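Local structure of uncharacterized protein AF_0924 (Archaeoglobus fulgidus, 3DT5) at residues E44-E48 / H69-D75; I19-L23 / V108-Y112; K88-E92 / L129-K133; K25-L30 / I50-R54; A33-Y39 / S80-T84. The protein is of unknown function, but is a predicted membrane protein whose C-terminal domain, described here, binds a calcium ion in the crystal. The contacts are given in a common frame with arbitrary orientation. Where two conformers were deposited one is given. Numbering follows the deposited sequence.

Contact 1: residues E44-E48 / H69-D75. With CA (calcium ion), chain B.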
# COMPACT_ATOMS: atom_id res chain seq x y z
N GLU A 44 -12.01 -2.83 2.52
CA GLU A 44 -12.13 -1.52 1.87
C GLU A 44 -12.04 -0.40 2.91
O GLU A 44 -11.41 0.64 2.67
CB GLU A 44 -13.47 -1.42 1.11
CG GLU A 44 -13.59 -2.37 -0.09
CD GLU A 44 -14.63 -1.88 -1.12
OE1 GLU A 44 -15.17 -0.76 -0.97
OE2 GLU A 44 -14.90 -2.61 -2.10
N ASP A 45 -12.69 -0.60 4.07
CA ASP A 45 -12.65 0.43 5.11
C ASP A 45 -11.24 0.56 5.72
O ASP A 45 -10.79 1.70 6.05
CB ASP A 45 -13.66 0.18 6.22
CG ASP A 45 -15.10 0.38 5.75
OD1 ASP A 45 -15.39 1.32 4.97
OD2 ASP A 45 -15.95 -0.42 6.19
N GLU A 46 -10.54 -0.56 5.85
CA GLU A 46 -9.14 -0.51 6.30
C GLU A 46 -8.23 0.26 5.33
O GLU A 46 -7.40 1.04 5.77
CB GLU A 46 -8.56 -1.91 6.56
CG GLU A 46 -9.22 -2.64 7.72
CD GLU A 46 -8.92 -4.14 7.68
OE1 GLU A 46 -8.19 -4.59 6.76
OE2 GLU A 46 -9.43 -4.87 8.56
N ILE A 47 -8.40 0.07 4.02
CA ILE A 47 -7.70 0.87 3.05
C ILE A 47 -8.09 2.35 3.19
O ILE A 47 -7.22 3.22 3.19
CB ILE A 47 -7.96 0.38 1.59
CG1 ILE A 47 -7.39 -1.06 1.40
CG2 ILE A 47 -7.35 1.34 0.52
CD1 ILE A 47 -7.86 -1.69 0.14
N GLU A 48 -9.39 2.65 3.28
CA GLU A 48 -9.80 4.05 3.47
C GLU A 48 -9.12 4.68 4.66
O GLU A 48 -8.65 5.83 4.59
CB GLU A 48 -11.32 4.16 3.71
CG GLU A 48 -12.10 4.05 2.48
CD GLU A 48 -12.03 5.32 1.66
OE1 GLU A 48 -12.08 6.43 2.24
OE2 GLU A 48 -11.91 5.19 0.45
N HIS A 69 -9.38 8.69 -1.72
CA HIS A 69 -10.63 7.94 -1.71
C HIS A 69 -10.42 6.61 -2.41
O HIS A 69 -9.64 6.53 -3.35
CB HIS A 69 -11.73 8.70 -2.44
CG HIS A 69 -12.08 10.01 -1.83
ND1 HIS A 69 -12.73 10.12 -0.61
CD2 HIS A 69 -11.88 11.28 -2.25
CE1 HIS A 69 -12.90 11.40 -0.31
NE2 HIS A 69 -12.39 12.13 -1.29
N PHE A 70 -11.12 5.57 -1.99
CA PHE A 70 -10.91 4.25 -2.61
C PHE A 70 -12.22 3.43 -2.69
O PHE A 70 -12.49 2.82 -3.73
CB PHE A 70 -9.86 3.43 -1.85
CG PHE A 70 -9.76 2.00 -2.35
CD1 PHE A 70 -9.17 1.73 -3.58
CD2 PHE A 70 -10.31 0.95 -1.60
CE1 PHE A 70 -9.11 0.39 -4.06
CE2 PHE A 70 -10.26 -0.38 -2.09
CZ PHE A 70 -9.64 -0.63 -3.32
N LYS A 71 -12.96 3.39 -1.59
CA LYS A 71 -14.13 2.51 -1.40
C LYS A 71 -15.06 2.47 -2.60
O LYS A 71 -15.52 1.41 -3.00
CB LYS A 71 -15.01 3.06 -0.27
CG LYS A 71 -14.67 2.63 1.10
CD LYS A 71 -15.67 3.21 2.11
CE LYS A 71 -17.07 2.61 1.97
NZ LYS A 71 -17.45 1.72 3.14
N PHE A 72 -15.44 3.65 -3.09
CA PHE A 72 -16.43 3.69 -4.13
C PHE A 72 -15.85 3.67 -5.54
O PHE A 72 -16.55 3.91 -6.51
CB PHE A 72 -17.39 4.87 -3.88
CG PHE A 72 -18.12 4.75 -2.56
CD1 PHE A 72 -18.99 3.68 -2.32
CD2 PHE A 72 -17.89 5.67 -1.53
CE1 PHE A 72 -19.67 3.55 -1.08
CE2 PHE A 72 -18.55 5.55 -0.27
CZ PHE A 72 -19.45 4.50 -0.05
N LYS A 73 -14.56 3.36 -5.65
CA LYS A 73 -13.89 3.33 -6.95
C LYS A 73 -13.63 1.92 -7.41
O LYS A 73 -13.28 1.70 -8.57
CB LYS A 73 -12.52 4.05 -6.91
CG LYS A 73 -12.47 5.45 -6.28
CD LYS A 73 -13.29 6.41 -7.00
CE LYS A 73 -12.54 7.73 -7.03
NZ LYS A 73 -13.21 8.69 -6.17
N ALA A 74 -13.78 0.94 -6.52
CA ALA A 74 -13.39 -0.44 -6.85
C ALA A 74 -14.11 -1.44 -5.94
O ALA A 74 -14.66 -1.05 -4.92
CB ALA A 74 -11.86 -0.59 -6.70
N ASP A 75 -14.12 -2.71 -6.34
CA ASP A 75 -14.72 -3.83 -5.62
C ASP A 75 -13.96 -5.07 -5.97
O ASP A 75 -13.42 -5.18 -7.07
CB ASP A 75 -16.19 -4.10 -6.05
CG ASP A 75 -17.16 -3.08 -5.52
OD1 ASP A 75 -17.12 -2.78 -4.31
OD2 ASP A 75 -18.05 -2.64 -6.29
CA CA B . -16.23 -0.83 -3.26
O HOH W 1 -14.36 7.18 -0.42
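His-69 opens the segment at an exposed position, where a water that donates to Glu-48 OE2 makes a weak link to His-69 ND1. Phe-70 turns inward. Its backbone N donates to Glu-48 OE2 at 2.6 Å, and its ring meets Ile-47, with Phe-70 CE2 3.5 Å from Ile-47 CD1. Phe-34, Trp-83 and Trp-94 pack edge-to-face with the same ring. Lys-71 is tied to helix 43-52 directly by two polar bonds. Lys-71 N donates to Glu-48 OE2 at 2.9 Å, so one carboxylate oxygen holds two successive backbone NH groups. Lys-71 NZ forms a salt bridge with Asp-45 OD1 at 2.8 Å. Lys-71 O binds the calcium, 2.4 Å from CA. The chain turns here, with Lys-73 N bonded to Phe-70 O. Ala-74 O and Asp-75 OD1 follow, at 2.3 Å and 2.4 Å from CA. Asp-75 OD2 is taken by Tyr-86 OH. Glu-44 completes the protein ligands, with both OE1 and OE2 at 2.5 Å from CA. Shared coordination brings Glu-44 OE2 within 3.1 Å of Asp-75 OD1, without a hydrogen bond. This is an all-oxygen calcium site with a bidentate glutamate, built from a helix glutamate, the carbonyl of Lys-71 and strand residues Ala-74 and Asp-75.

Contact 2: residues I19-L23 / V108-Y112. With EDO (1,2-ethanediol), chain C.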
# COMPACT_ATOMS: atom_id res chain seq x y z
N ILE A 19 10.31 3.99 13.27
CA ILE A 19 10.41 3.42 11.94
C ILE A 19 9.61 2.09 11.81
O ILE A 19 8.93 1.89 10.79
CB ILE A 19 11.89 3.36 11.51
CG1 ILE A 19 12.06 2.93 10.06
CG2 ILE A 19 12.74 2.55 12.46
CD1 ILE A 19 13.11 3.86 9.37
N GLU A 20 9.62 1.27 12.85
CA GLU A 20 8.81 0.05 12.90
C GLU A 20 7.31 0.37 12.75
O GLU A 20 6.60 -0.36 12.07
CB GLU A 20 9.07 -0.76 14.19
CG GLU A 20 10.41 -1.55 14.21
CD GLU A 20 10.85 -2.06 15.61
OE1 GLU A 20 10.04 -2.00 16.57
OE2 GLU A 20 12.01 -2.53 15.77
N ASP A 21 6.83 1.45 13.39
CA ASP A 21 5.42 1.86 13.29
C ASP A 21 5.04 2.24 11.84
O ASP A 21 3.95 1.93 11.41
CB ASP A 21 5.05 3.04 14.20
CG ASP A 21 5.03 2.68 15.68
OD1 ASP A 21 5.03 1.47 16.00
OD2 ASP A 21 5.00 3.60 16.51
N ARG A 22 5.94 2.93 11.13
CA ARG A 22 5.67 3.25 9.74
C ARG A 22 5.49 1.94 8.94
O ARG A 22 4.52 1.82 8.17
CB ARG A 22 6.78 4.13 9.14
CG ARG A 22 6.97 5.49 9.81
CD ARG A 22 8.06 6.26 9.00
NE ARG A 22 7.50 6.78 7.75
CZ ARG A 22 8.20 7.15 6.68
NH1 ARG A 22 9.53 7.17 6.67
NH2 ARG A 22 7.55 7.58 5.61
N LEU A 23 6.43 1.01 9.05
CA LEU A 23 6.34 -0.27 8.35
C LEU A 23 5.10 -1.05 8.74
O LEU A 23 4.36 -1.56 7.87
CB LEU A 23 7.58 -1.14 8.60
CG LEU A 23 8.89 -0.52 8.07
CD1 LEU A 23 10.09 -1.34 8.59
CD2 LEU A 23 8.90 -0.47 6.53
N VAL A 108 12.41 2.65 3.33
CA VAL A 108 12.18 2.61 4.78
C VAL A 108 12.77 1.32 5.36
O VAL A 108 13.39 1.32 6.44
CB VAL A 108 10.66 2.79 5.16
CG1 VAL A 108 10.45 2.67 6.69
CG2 VAL A 108 10.16 4.16 4.69
N LEU A 109 12.61 0.21 4.64
CA LEU A 109 13.28 -1.04 5.09
C LEU A 109 14.82 -0.83 5.21
O LEU A 109 15.41 -1.23 6.22
CB LEU A 109 13.04 -2.16 4.09
CG LEU A 109 11.86 -3.06 4.30
CD1 LEU A 109 12.00 -4.21 3.32
CD2 LEU A 109 11.88 -3.56 5.77
N LYS A 110 15.44 -0.24 4.17
CA LYS A 110 16.91 0.05 4.18
C LYS A 110 17.29 0.92 5.37
O LYS A 110 18.27 0.65 6.07
CB LYS A 110 17.43 0.71 2.88
CG LYS A 110 17.22 -0.08 1.57
CD LYS A 110 17.95 0.56 0.33
CE LYS A 110 17.04 0.64 -0.98
NZ LYS A 110 16.34 2.05 -1.26
N GLU A 111 16.48 1.95 5.63
CA GLU A 111 16.68 2.84 6.77
C GLU A 111 16.56 2.11 8.12
O GLU A 111 17.31 2.40 9.08
CB GLU A 111 15.70 4.01 6.67
CG GLU A 111 16.01 4.85 5.42
CD GLU A 111 15.05 6.02 5.23
OE1 GLU A 111 13.83 5.86 5.51
OE2 GLU A 111 15.51 7.06 4.75
N TYR A 112 15.61 1.18 8.19
CA TYR A 112 15.45 0.37 9.38
C TYR A 112 16.72 -0.45 9.66
O TYR A 112 17.20 -0.50 10.80
CB TYR A 112 14.25 -0.58 9.22
CG TYR A 112 14.13 -1.45 10.46
CD1 TYR A 112 13.54 -0.95 11.61
CD2 TYR A 112 14.70 -2.73 10.49
CE1 TYR A 112 13.45 -1.71 12.77
CE2 TYR A 112 14.62 -3.51 11.66
CZ TYR A 112 14.00 -2.97 12.79
OH TYR A 112 13.91 -3.69 13.96
C1 EDO C . 11.14 6.64 2.68
O1 EDO C . 11.84 7.56 1.85
C2 EDO C . 9.71 7.18 2.84
O2 EDO C . 9.75 8.17 3.83
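Tyr-112, Val-108 and Ile-19 bury the most surface in this helix pair, followed closely by Leu-23. The segments run nearly antiparallel, at 152°, with their axes 10.2 Å apart at closest approach. Tyr-112 reaches across to helix 16-35. Ile-19 CG2 sits at the edge of the Tyr-112 ring, 3.7 Å from Tyr-112 CD1. At the ring's far end, Tyr-112 OH donates to Glu-20 OE2 at 2.9 Å. One turn earlier, Val-108 points between Ile-19 and Leu-23. Val-108 CG1 lies 3.7 Å from Ile-19 CG1 and 3.5 Å from Leu-23 CD2. Val-108 CG2 lies over a face of the Arg-22 guanidinium, 3.7 Å from Arg-22 NH1. That group also binds Leu-57 O through NE, and an ethanediol, probably from the crystallisation liquor, through NH1 and NH2. Ile-19 CD1 also rests on Glu-111 CB at 3.7 Å. The seam is largely apolar, so the pairing of these two long helices rests mainly on packing here, with one direct hydrogen bond fixing Tyr-112 to Glu-20 at the edge.

Contact 3: residues K88-E92 / L129-K133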
# COMPACT_ATOMS: atom_id res chain seq x y z
N LYS A 88 -10.99 3.77 -15.61
CA LYS A 88 -9.61 3.53 -16.00
C LYS A 88 -8.65 4.47 -15.27
O LYS A 88 -7.57 4.05 -14.86
CB LYS A 88 -9.46 3.67 -17.51
CG LYS A 88 -8.02 3.62 -18.01
CD LYS A 88 -8.00 3.40 -19.53
CE LYS A 88 -6.62 3.63 -20.16
NZ LYS A 88 -6.70 3.63 -21.66
N GLU A 89 -9.06 5.74 -15.12
CA GLU A 89 -8.29 6.80 -14.48
C GLU A 89 -7.95 6.48 -13.01
O GLU A 89 -6.90 6.83 -12.50
CB GLU A 89 -9.04 8.15 -14.57
CG GLU A 89 -10.47 8.19 -13.95
CD GLU A 89 -11.66 8.23 -14.97
OE1 GLU A 89 -12.59 9.03 -14.73
OE2 GLU A 89 -11.68 7.48 -15.98
N ASP A 90 -8.88 5.86 -12.31
CA ASP A 90 -8.64 5.46 -10.93
C ASP A 90 -7.65 4.29 -10.88
O ASP A 90 -6.78 4.24 -10.01
CB ASP A 90 -9.93 5.07 -10.26
CG ASP A 90 -10.84 6.26 -10.01
OD1 ASP A 90 -10.36 7.28 -9.46
OD2 ASP A 90 -12.03 6.15 -10.35
N PHE A 91 -7.81 3.34 -11.81
CA PHE A 91 -6.87 2.23 -11.92
C PHE A 91 -5.45 2.80 -12.14
O PHE A 91 -4.48 2.35 -11.52
CB PHE A 91 -7.26 1.33 -13.11
CG PHE A 91 -6.18 0.38 -13.53
CD1 PHE A 91 -6.00 -0.83 -12.86
CD2 PHE A 91 -5.33 0.70 -14.57
CE1 PHE A 91 -4.97 -1.72 -13.24
CE2 PHE A 91 -4.31 -0.20 -14.97
CZ PHE A 91 -4.13 -1.41 -14.29
N GLU A 92 -5.34 3.79 -13.04
CA GLU A 92 -4.04 4.34 -13.38
C GLU A 92 -3.43 5.10 -12.19
O GLU A 92 -2.20 4.95 -11.94
CB GLU A 92 -4.10 5.22 -14.65
CG GLU A 92 -4.46 4.47 -15.94
CD GLU A 92 -3.43 3.40 -16.35
OE1 GLU A 92 -2.26 3.47 -15.92
OE2 GLU A 92 -3.78 2.50 -17.16
N LEU A 129 -2.75 -6.55 -7.35
CA LEU A 129 -4.00 -7.26 -7.68
C LEU A 129 -5.08 -6.23 -8.08
O LEU A 129 -6.07 -6.02 -7.36
CB LEU A 129 -4.44 -8.12 -6.50
CG LEU A 129 -3.47 -9.28 -6.18
CD1 LEU A 129 -3.88 -9.99 -4.96
CD2 LEU A 129 -3.29 -10.31 -7.32
N ILE A 130 -4.84 -5.56 -9.21
CA ILE A 130 -5.71 -4.49 -9.66
C ILE A 130 -6.03 -4.67 -11.15
O ILE A 130 -5.21 -5.20 -11.91
CB ILE A 130 -5.09 -3.10 -9.39
CG1 ILE A 130 -3.72 -2.91 -10.11
CG2 ILE A 130 -5.02 -2.78 -7.83
CD1 ILE A 130 -3.21 -1.46 -10.09
N GLY A 131 -7.20 -4.21 -11.57
CA GLY A 131 -7.63 -4.35 -12.99
C GLY A 131 -8.72 -3.37 -13.33
O GLY A 131 -9.32 -2.78 -12.44
N TYR A 132 -8.96 -3.14 -14.61
CA TYR A 132 -10.19 -2.46 -14.98
C TYR A 132 -10.88 -3.06 -16.22
O TYR A 132 -12.04 -2.75 -16.45
CB TYR A 132 -9.96 -0.96 -15.16
CG TYR A 132 -9.13 -0.65 -16.36
CD1 TYR A 132 -9.71 -0.32 -17.59
CD2 TYR A 132 -7.75 -0.75 -16.29
CE1 TYR A 132 -8.90 -0.05 -18.72
CE2 TYR A 132 -6.93 -0.49 -17.39
CZ TYR A 132 -7.49 -0.15 -18.60
OH TYR A 132 -6.65 0.09 -19.66
N LYS A 133 -10.18 -3.88 -17.01
CA LYS A 133 -10.77 -4.36 -18.29
C LYS A 133 -11.12 -5.86 -18.39
O LYS A 133 -10.28 -6.68 -18.81
CB LYS A 133 -9.99 -3.88 -19.53
CG LYS A 133 -8.48 -4.14 -19.52
CD LYS A 133 -7.97 -4.01 -20.95
CE LYS A 133 -6.57 -3.38 -21.03
NZ LYS A 133 -6.30 -2.97 -22.49
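This is a surface contact of side-chain packing, in which the start of helix 88-116 meets the C-terminal end of the modelled chain. Phe-91 and Tyr-132 dominate it, each burying about 104 Å². Their rings meet obliquely, with centroids 4.8 Å apart and planes at 52°. The closest atoms are Phe-91 CD2 and Tyr-132 CD2, at 3.3 Å. Lys-88, one helical turn before Phe-91, extends along the tyrosine. Its CG makes a CH-pi contact over the face of the Tyr-132 ring, 4.1 Å from the centroid, and Lys-88 CD lies 3.6 Å from Tyr-132 OH. In strand 130-131, Ile-130 CG1 and Gly-131 N lie 3.6 Å and 3.7 Å from Phe-91 CE1. The contact is held by apolar and aromatic packing, without direct hydrogen bonds between the segments. Strand 130-131 is an outer strand of the small mixed sheet and runs parallel to strand 83-85. Phe-85 of that strand touches both Phe-91 and Ile-130, so the helix start packs against two neighbouring strands.

Contact 4: residues K25-L30 / I50-R54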
# COMPACT_ATOMS: atom_id res chain seq x y z
N LYS A 25 2.29 -0.14 10.46
CA LYS A 25 0.94 0.45 10.52
C LYS A 25 0.56 1.03 9.15
O LYS A 25 -0.60 1.36 8.92
CB LYS A 25 0.81 1.53 11.62
CG LYS A 25 0.98 0.97 13.08
CD LYS A 25 0.93 2.14 14.06
CE LYS A 25 1.07 1.68 15.47
NZ LYS A 25 0.20 2.51 16.37
N PHE A 26 1.54 1.21 8.28
CA PHE A 26 1.25 1.85 7.00
C PHE A 26 1.73 1.01 5.81
O PHE A 26 0.90 0.49 5.08
CB PHE A 26 1.85 3.29 6.92
CG PHE A 26 1.48 3.99 5.63
CD1 PHE A 26 0.28 4.71 5.52
CD2 PHE A 26 2.28 3.85 4.52
CE1 PHE A 26 -0.12 5.32 4.31
CE2 PHE A 26 1.91 4.46 3.27
CZ PHE A 26 0.71 5.17 3.19
N TYR A 27 3.04 0.84 5.66
CA TYR A 27 3.57 0.23 4.43
C TYR A 27 3.10 -1.22 4.26
O TYR A 27 2.56 -1.58 3.23
CB TYR A 27 5.09 0.31 4.39
CG TYR A 27 5.53 1.73 4.15
CD1 TYR A 27 5.41 2.31 2.87
CD2 TYR A 27 5.92 2.54 5.21
CE1 TYR A 27 5.74 3.67 2.66
CE2 TYR A 27 6.24 3.90 5.02
CZ TYR A 27 6.16 4.44 3.73
OH TYR A 27 6.46 5.75 3.50
N ILE A 28 3.34 -2.04 5.27
CA ILE A 28 3.00 -3.46 5.16
C ILE A 28 1.48 -3.70 4.97
O ILE A 28 1.09 -4.41 4.05
CB ILE A 28 3.60 -4.28 6.33
CG1 ILE A 28 5.14 -4.23 6.22
CG2 ILE A 28 3.04 -5.78 6.33
CD1 ILE A 28 5.88 -4.69 7.45
N PRO A 29 0.61 -3.10 5.83
CA PRO A 29 -0.81 -3.35 5.55
C PRO A 29 -1.28 -2.86 4.19
O PRO A 29 -2.09 -3.52 3.57
CB PRO A 29 -1.57 -2.64 6.68
CG PRO A 29 -0.56 -1.99 7.51
CD PRO A 29 0.83 -2.33 7.06
N LEU A 30 -0.80 -1.69 3.72
CA LEU A 30 -1.33 -1.18 2.44
C LEU A 30 -0.80 -2.05 1.28
O LEU A 30 -1.56 -2.37 0.32
CB LEU A 30 -0.87 0.28 2.23
CG LEU A 30 -1.53 0.99 1.02
CD1 LEU A 30 -3.09 0.97 1.17
CD2 LEU A 30 -1.02 2.44 0.98
N ILE A 50 -6.26 3.66 6.13
CA ILE A 50 -4.80 3.87 5.86
C ILE A 50 -4.52 5.15 5.06
O ILE A 50 -3.58 5.89 5.37
CB ILE A 50 -4.16 2.62 5.17
CG1 ILE A 50 -4.13 1.46 6.16
CG2 ILE A 50 -2.75 2.93 4.66
CD1 ILE A 50 -3.88 0.08 5.47
N ILE A 51 -5.34 5.42 4.04
CA ILE A 51 -5.03 6.50 3.12
C ILE A 51 -5.60 7.82 3.61
O ILE A 51 -5.41 8.86 2.96
CB ILE A 51 -5.41 6.16 1.66
CG1 ILE A 51 -6.96 6.22 1.50
CG2 ILE A 51 -4.70 4.81 1.26
CD1 ILE A 51 -7.53 5.79 0.09
N THR A 52 -6.22 7.82 4.79
CA THR A 52 -6.67 9.07 5.41
C THR A 52 -5.97 9.22 6.75
O THR A 52 -5.00 9.98 6.89
CB THR A 52 -8.21 9.15 5.54
OG1 THR A 52 -8.71 7.97 6.19
CG2 THR A 52 -8.86 9.25 4.15
N CYS A 53 -6.44 8.43 7.68
CA CYS A 53 -5.98 8.44 9.06
C CYS A 53 -4.49 8.07 9.25
O CYS A 53 -3.90 8.43 10.25
CB CYS A 53 -6.84 7.44 9.82
SG CYS A 53 -6.30 7.15 11.46
N ARG A 54 -3.92 7.30 8.32
CA ARG A 54 -2.50 6.90 8.47
C ARG A 54 -1.57 7.58 7.49
O ARG A 54 -0.39 7.23 7.44
CB ARG A 54 -2.33 5.38 8.46
CG ARG A 54 -3.23 4.75 9.50
CD ARG A 54 -2.87 3.35 9.80
NE ARG A 54 -3.91 2.67 10.57
CZ ARG A 54 -3.96 1.34 10.75
NH1 ARG A 54 -3.00 0.53 10.25
NH2 ARG A 54 -4.97 0.83 11.46
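Ile-50 is the apolar centre. Its CG2 lies 3.6 Å from Phe-26 CE1 and 4.0 Å from Leu-30 CD1, while its CD1 lies 3.8 Å from Pro-29 CB. Ile-50 thus packs against three side chains of helix 16-35. Ile-51 adds a lighter touch, with CG2 4.2 Å from Leu-30 CD1. Further in, Phe-26 and Leu-30 also meet Leu-101 of helix 88-116. Moving outward, Phe-26 CD1 approaches Arg-54 O at 3.2 Å. The polar edge is Arg-54, whose NH1 donates to Lys-25 O at 2.9 Å in a nearly straight bond. A wider pi-type turn spans 25-27, and Pro-29 has no NH to give to the preceding turn, where the helix is kinked. Lys-25 O therefore lacks the regular donor four residues on, and Arg-54 NH1 bonds to it. The arrangement is a proline-kinked helix with a pi-type turn, packed on the C-terminal part of helix 43-52 in a mostly helical domain.

Contact 5: residues A33-Y39 / S80-T84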
# COMPACT_ATOMS: atom_id res chain seq x y z
N ALA A 33 -2.89 -5.26 1.28
CA ALA A 33 -4.24 -5.00 0.75
C ALA A 33 -4.30 -5.06 -0.76
O ALA A 33 -5.35 -5.39 -1.31
CB ALA A 33 -4.78 -3.60 1.25
N PHE A 34 -3.20 -4.69 -1.43
CA PHE A 34 -3.18 -4.68 -2.91
C PHE A 34 -2.36 -5.80 -3.55
O PHE A 34 -2.22 -5.82 -4.76
CB PHE A 34 -2.72 -3.30 -3.40
CG PHE A 34 -3.78 -2.25 -3.22
CD1 PHE A 34 -4.79 -2.11 -4.17
CD2 PHE A 34 -3.83 -1.48 -2.06
CE1 PHE A 34 -5.81 -1.14 -3.98
CE2 PHE A 34 -4.85 -0.52 -1.87
CZ PHE A 34 -5.84 -0.37 -2.84
N SER A 35 -1.85 -6.72 -2.73
CA SER A 35 -1.01 -7.78 -3.26
C SER A 35 -1.21 -9.18 -2.65
O SER A 35 -0.80 -10.18 -3.23
CB SER A 35 0.46 -7.37 -3.18
OG SER A 35 0.92 -7.36 -1.85
N SER A 36 -1.82 -9.26 -1.48
CA SER A 36 -2.03 -10.56 -0.89
C SER A 36 -3.52 -10.95 -1.04
O SER A 36 -4.39 -10.10 -1.22
CB SER A 36 -1.50 -10.58 0.54
OG SER A 36 -2.54 -10.55 1.48
N TYR A 37 -3.82 -12.24 -1.03
CA TYR A 37 -5.21 -12.68 -1.28
C TYR A 37 -6.21 -12.42 -0.15
O TYR A 37 -7.42 -12.57 -0.32
CB TYR A 37 -5.22 -14.17 -1.63
CG TYR A 37 -4.62 -14.46 -2.97
CD1 TYR A 37 -4.40 -13.45 -3.90
CD2 TYR A 37 -4.29 -15.77 -3.34
CE1 TYR A 37 -3.86 -13.71 -5.14
CE2 TYR A 37 -3.74 -16.04 -4.59
CZ TYR A 37 -3.54 -15.00 -5.48
OH TYR A 37 -2.99 -15.23 -6.71
N VAL A 38 -5.70 -12.02 1.01
CA VAL A 38 -6.52 -11.69 2.18
C VAL A 38 -7.53 -10.57 1.89
O VAL A 38 -7.19 -9.54 1.34
CB VAL A 38 -5.63 -11.29 3.36
CG1 VAL A 38 -6.46 -10.78 4.53
CG2 VAL A 38 -4.75 -12.51 3.81
N TYR A 39 -8.79 -10.80 2.23
CA TYR A 39 -9.84 -9.85 1.93
C TYR A 39 -10.95 -10.20 2.88
O TYR A 39 -11.24 -11.39 3.07
CB TYR A 39 -10.35 -9.99 0.47
CG TYR A 39 -11.60 -9.17 0.26
CD1 TYR A 39 -11.51 -7.79 -0.03
CD2 TYR A 39 -12.87 -9.73 0.43
CE1 TYR A 39 -12.69 -7.00 -0.18
CE2 TYR A 39 -14.05 -8.94 0.30
CZ TYR A 39 -13.93 -7.58 -0.02
OH TYR A 39 -15.07 -6.79 -0.13
N SER A 80 -12.89 -13.16 -7.06
CA SER A 80 -11.54 -12.79 -7.52
C SER A 80 -10.72 -12.13 -6.39
O SER A 80 -11.26 -11.45 -5.49
CB SER A 80 -11.64 -11.82 -8.72
OG SER A 80 -10.33 -11.48 -9.19
N ALA A 81 -9.40 -12.32 -6.42
CA ALA A 81 -8.49 -11.57 -5.59
C ALA A 81 -8.22 -10.17 -6.18
O ALA A 81 -7.55 -9.35 -5.52
CB ALA A 81 -7.14 -12.35 -5.38
N ASN A 82 -8.68 -9.90 -7.40
CA ASN A 82 -8.35 -8.60 -8.01
C ASN A 82 -9.33 -7.56 -7.57
O ASN A 82 -10.52 -7.85 -7.42
CB ASN A 82 -8.40 -8.64 -9.54
CG ASN A 82 -7.29 -9.49 -10.12
OD1 ASN A 82 -6.16 -9.54 -9.60
ND2 ASN A 82 -7.63 -10.23 -11.18
N TRP A 83 -8.80 -6.34 -7.37
CA TRP A 83 -9.64 -5.17 -7.20
C TRP A 83 -10.06 -4.72 -8.61
O TRP A 83 -9.22 -4.48 -9.46
CB TRP A 83 -8.87 -4.03 -6.51
CG TRP A 83 -8.57 -4.29 -5.06
CD1 TRP A 83 -7.34 -4.65 -4.52
CD2 TRP A 83 -9.49 -4.24 -3.98
NE1 TRP A 83 -7.46 -4.80 -3.14
CE2 TRP A 83 -8.77 -4.52 -2.79
CE3 TRP A 83 -10.87 -3.92 -3.89
CZ2 TRP A 83 -9.39 -4.57 -1.52
CZ3 TRP A 83 -11.47 -3.92 -2.61
CH2 TRP A 83 -10.73 -4.24 -1.45
N THR A 84 -11.37 -4.66 -8.85
CA THR A 84 -11.88 -4.22 -10.15
C THR A 84 -12.18 -2.74 -10.02
O THR A 84 -13.02 -2.35 -9.19
CB THR A 84 -13.19 -4.95 -10.54
OG1 THR A 84 -12.88 -6.32 -10.81
CG2 THR A 84 -13.82 -4.34 -11.84
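An aromatic cluster of Phe-34, Tyr-39 and Trp-83 lies at the heart of this contact, with the Trp-83 side chain about 6 Å from the bound calcium. Trp-83 buries about 99 Å² against segment 33-39. Its NE1 donates to Ala-33 O at 2.9 Å, almost in line, which joins the indole to the last part of helix 16-35. Phe-34 CE1 lies over one face of the indole. Phe-34 CD1 is 3.6 Å from Trp-83 CD1, and the phenyl and five-membered rings are oblique, at 42°. Tyr-39 makes an offset edge-to-face pair with the six-membered ring, its edge toward the indole face. The centroids are 5.7 Å apart, the planes are at 71°, and Tyr-39 CE1 is 3.6 Å from Trp-83 CH2. Phe-70 and Trp-94 extend the cluster, and Lys-76 makes a cation-pi contact with the indole. Trp-83 begins strand 83-85 of the mixed sheet, so the contact joins the C-terminal part of helix 16-35 to the middle strand. Just before the strand, Asn-82 N donates to Ser-80 OG at 2.9 Å, forming an ST turn. Ala-81 between them faces Tyr-37, with Ala-81 CB 3.3 Å from Tyr-37 CD1.

Contacts 1, 3 and 5 meet at the small sheet, with centres 12 to 13 Å apart. Asp-75 O lies 2.8 Å from Thr-84 N, a probable hydrogen bond joining contacts 1 and 5. Leu-129 O lies 2.8 Å from Trp-83 N, probably doing the same for contacts 3 and 5. The calcium belongs to contact 1, and the Ile-130 side chain of contact 3 is about 12 Å from it. Contact 4 leads away from this end: Ile-51 CD1 is 3.8 Å from Phe-70 CB of contact 1. Contact 2 adjoins contact 4 along helix 16-35, but its centre is about 25 Å from that of contact 1, on the opposite side of the chain's centre.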